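Local coordinates for CBS domain containing membrane protein (Sphaerobacter thermophilus, PDB 4ESY), which is of uncharacterised function, but carries a C-terminal pair of CBS domains that probably binds adenosyl-type ligands to regulate the membrane-associated protein, at residues V116-E121 against H137-V142. Numbering follows the deposited sequence.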
ATOM      1  N   VAL B 116      16.454  -4.415  -9.009  1.00 42.66           N
ATOM      2  CA  VAL B 116      17.358  -4.872  -7.968  1.00 39.58           C
ATOM      3  C   VAL B 116      16.749  -5.943  -7.086  1.00 33.91           C
ATOM      4  O   VAL B 116      15.527  -5.989  -6.882  1.00 33.24           O
ATOM      5  CB  VAL B 116      17.873  -3.686  -7.112  1.00 58.06           C
ATOM      6  CG1 VAL B 116      16.899  -3.365  -6.001  1.00 54.30           C
ATOM      7  CG2 VAL B 116      19.254  -4.004  -6.551  1.00 59.97           C
ATOM      8  N   THR B 117      17.587  -6.839  -6.591  1.00 32.37           N
ATOM      9  CA  THR B 117      17.115  -7.783  -5.593  1.00 33.99           C
ATOM     10  C   THR B 117      17.956  -7.687  -4.305  1.00 35.30           C
ATOM     11  O   THR B 117      19.092  -7.178  -4.313  1.00 41.28           O
ATOM     12  CB  THR B 117      17.126  -9.237  -6.115  1.00 36.74           C
ATOM     13  OG1 THR B 117      18.482  -9.683  -6.226  1.00 45.60           O
ATOM     14  CG2 THR B 117      16.453  -9.344  -7.481  1.00 35.46           C
ATOM     15  N   ALA B 118      17.416  -8.188  -3.204  1.00 31.47           N
ATOM     16  CA  ALA B 118      18.175  -8.258  -1.954  1.00 30.91           C
ATOM     17  C   ALA B 118      18.321  -9.704  -1.468  1.00 32.10           C
ATOM     18  O   ALA B 118      17.593 -10.605  -1.930  1.00 30.86           O
ATOM     19  CB  ALA B 118      17.494  -7.402  -0.883  1.00 26.63           C
ATOM     20  N   ALA B 119      19.263  -9.915  -0.548  1.00 33.59           N
ATOM     21  CA  ALA B 119      19.429 -11.190   0.162  1.00 32.84           C
ATOM     22  C   ALA B 119      18.974 -10.993   1.613  1.00 31.94           C
ATOM     23  O   ALA B 119      19.024  -9.881   2.125  1.00 30.61           O
ATOM     24  CB  ALA B 119      20.895 -11.660   0.091  1.00 35.73           C
ATOM     25  N   PRO B 120      18.477 -12.055   2.272  1.00 33.35           N
ATOM     26  CA  PRO B 120      17.913 -11.885   3.623  1.00 33.30           C
ATOM     27  C   PRO B 120      18.926 -11.451   4.708  1.00 34.22           C
ATOM     28  O   PRO B 120      18.555 -10.935   5.779  1.00 30.09           O
ATOM     29  CB  PRO B 120      17.331 -13.275   3.926  1.00 32.99           C
ATOM     30  CG  PRO B 120      18.077 -14.208   3.038  1.00 34.74           C
ATOM     31  CD  PRO B 120      18.293 -13.433   1.774  1.00 34.85           C
ATOM     32  N   GLU B 121      20.212 -11.650   4.430  1.00 35.01           N
ATOM     33  CA  GLU B 121      21.226 -11.223   5.367  1.00 38.01           C
ATOM     34  C   GLU B 121      21.630  -9.757   5.183  1.00 38.95           C
ATOM     35  O   GLU B 121      22.413  -9.260   5.957  1.00 42.04           O
ATOM     36  CB  GLU B 121      22.471 -12.131   5.272  1.00 42.68           C
ATOM     37  CG  GLU B 121      23.309 -11.894   4.018  1.00 47.41           C
ATOM     38  CD  GLU B 121      22.869 -12.716   2.791  1.00 52.66           C
ATOM     39  OE1 GLU B 121      21.711 -13.210   2.739  1.00 52.61           O
ATOM     40  OE2 GLU B 121      23.700 -12.860   1.858  1.00 56.00           O
ATOM     41  N   HIS B 137       9.605   1.121  -5.564  1.00 45.72           N
ATOM     42  CA  HIS B 137       8.664   0.905  -4.467  1.00 41.58           C
ATOM     43  C   HIS B 137       8.652  -0.512  -3.896  1.00 38.30           C
ATOM     44  O   HIS B 137       8.007  -0.762  -2.855  1.00 36.79           O
ATOM     45  CB  HIS B 137       7.253   1.280  -4.894  1.00 47.57           C
ATOM     46  CG  HIS B 137       7.104   2.723  -5.269  1.00 54.38           C
ATOM     47  ND1 HIS B 137       7.004   3.730  -4.329  1.00 54.85           N
ATOM     48  CD2 HIS B 137       7.062   3.328  -6.480  1.00 58.13           C
ATOM     49  CE1 HIS B 137       6.896   4.893  -4.948  1.00 59.52           C
ATOM     50  NE2 HIS B 137       6.924   4.676  -6.253  1.00 62.20           N
ATOM     51  N   ARG B 138       9.357  -1.429  -4.557  1.00 35.39           N
ATOM     52  CA  ARG B 138       9.313  -2.837  -4.169  1.00 35.83           C
ATOM     53  C   ARG B 138      10.627  -3.490  -4.508  1.00 33.16           C
ATOM     54  O   ARG B 138      11.125  -3.284  -5.600  1.00 33.51           O
ATOM     55  CB  ARG B 138       8.272  -3.570  -5.009  1.00 43.84           C
ATOM     56  CG  ARG B 138       6.920  -3.687  -4.383  1.00 50.47           C
ATOM     57  CD  ARG B 138       5.946  -4.270  -5.398  1.00 58.05           C
ATOM     58  NE  ARG B 138       5.549  -3.292  -6.393  1.00 66.07           N
ATOM     59  CZ  ARG B 138       4.478  -2.510  -6.278  1.00 70.14           C
ATOM     60  NH1 ARG B 138       3.705  -2.597  -5.201  1.00 69.59           N
ATOM     61  NH2 ARG B 138       4.179  -1.647  -7.241  1.00 73.55           N
ATOM     62  N   ILE B 139      11.147  -4.330  -3.616  1.00 29.00           N
ATOM     63  CA  ILE B 139      12.358  -5.088  -3.911  1.00 28.18           C
ATOM     64  C   ILE B 139      12.195  -6.511  -3.430  1.00 22.92           C
ATOM     65  O   ILE B 139      11.967  -6.718  -2.230  1.00 23.10           O
ATOM     66  CB  ILE B 139      13.579  -4.481  -3.191  1.00 29.53           C
ATOM     67  CG1 ILE B 139      13.897  -3.097  -3.786  1.00 34.20           C
ATOM     68  CG2 ILE B 139      14.813  -5.430  -3.302  1.00 28.63           C
ATOM     69  CD1 ILE B 139      14.938  -2.275  -2.997  1.00 34.08           C
ATOM     70  N   PRO B 140      12.370  -7.486  -4.334  1.00 22.61           N
ATOM     71  CA  PRO B 140      12.309  -8.909  -4.008  1.00 24.56           C
ATOM     72  C   PRO B 140      13.523  -9.373  -3.166  1.00 26.18           C
ATOM     73  O   PRO B 140      14.638  -8.895  -3.344  1.00 27.95           O
ATOM     74  CB  PRO B 140      12.257  -9.603  -5.395  1.00 26.19           C
ATOM     75  CG  PRO B 140      12.910  -8.650  -6.324  1.00 29.64           C
ATOM     76  CD  PRO B 140      12.628  -7.255  -5.771  1.00 27.58           C
ATOM     77  N   VAL B 141      13.270 -10.255  -2.208  1.00 25.49           N
ATOM     78  CA  VAL B 141      14.329 -10.834  -1.386  1.00 23.79           C
ATOM     79  C   VAL B 141      14.476 -12.275  -1.839  1.00 26.08           C
ATOM     80  O   VAL B 141      13.500 -13.007  -1.959  1.00 26.21           O
ATOM     81  CB  VAL B 141      14.016 -10.735   0.123  1.00 22.69           C
ATOM     82  CG1 VAL B 141      15.215 -11.182   0.953  1.00 23.92           C
ATOM     83  CG2 VAL B 141      13.642  -9.295   0.492  1.00 22.41           C
ATOM     84  N   VAL B 142      15.712 -12.650  -2.137  1.00 26.32           N
ATOM     85  CA  VAL B 142      16.038 -13.946  -2.679  1.00 30.16           C
ATOM     86  C   VAL B 142      17.092 -14.593  -1.818  1.00 32.80           C
ATOM     87  O   VAL B 142      18.057 -13.943  -1.430  1.00 34.05           O
ATOM     88  CB  VAL B 142      16.576 -13.780  -4.098  1.00 35.40           C
ATOM     89  CG1 VAL B 142      17.136 -15.088  -4.621  1.00 40.11           C
ATOM     90  CG2 VAL B 142      15.468 -13.269  -4.983  1.00 34.39           C
TER
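Residues 116-121 run beside strand 138-142 in parallel register, their directions 53° apart, joined by a single bridge at Ala-118 and Val-141. Ala-118 uses both backbone polar atoms: its N donates to Pro-140 O (2.9 Å), and its O accepts from Val-142 N (2.8 Å), each bond almost straight and nearly along the C=O axis. A CA-H...O contact from Ala-119 CA to Val-142 O (3.5 Å) extends the pairing. Ile-139 points toward the loop. Ile-139 CG1 meets Val-116 CG1 at 3.7 Å, the two side chains crossing obliquely, while Ile-139 CG2, anti to the backbone N (CG1 at chi1 -67°), reaches Ala-118 CB at 4.1 Å. Replacing Ile-139 by an alanine would remove both branches and would probably loosen the packing against Val-116 and Ala-118. Thr-117 CG2 crosses the Pro-140 ring at CG (3.8 Å), and Val-141 CG1 lies against Pro-120 CD (3.9 Å). Within this CBS domain the loop thus lines one edge of the hairpin 138-143/146-152, whose second strand bonds Ile-139 and Val-141 through the backbone. Helix 124-134, the crossover between the paired segments, receives Ala-118 and Ile-139 on Ile-127; Pro-140 and Val-142 rest on strand 61-64.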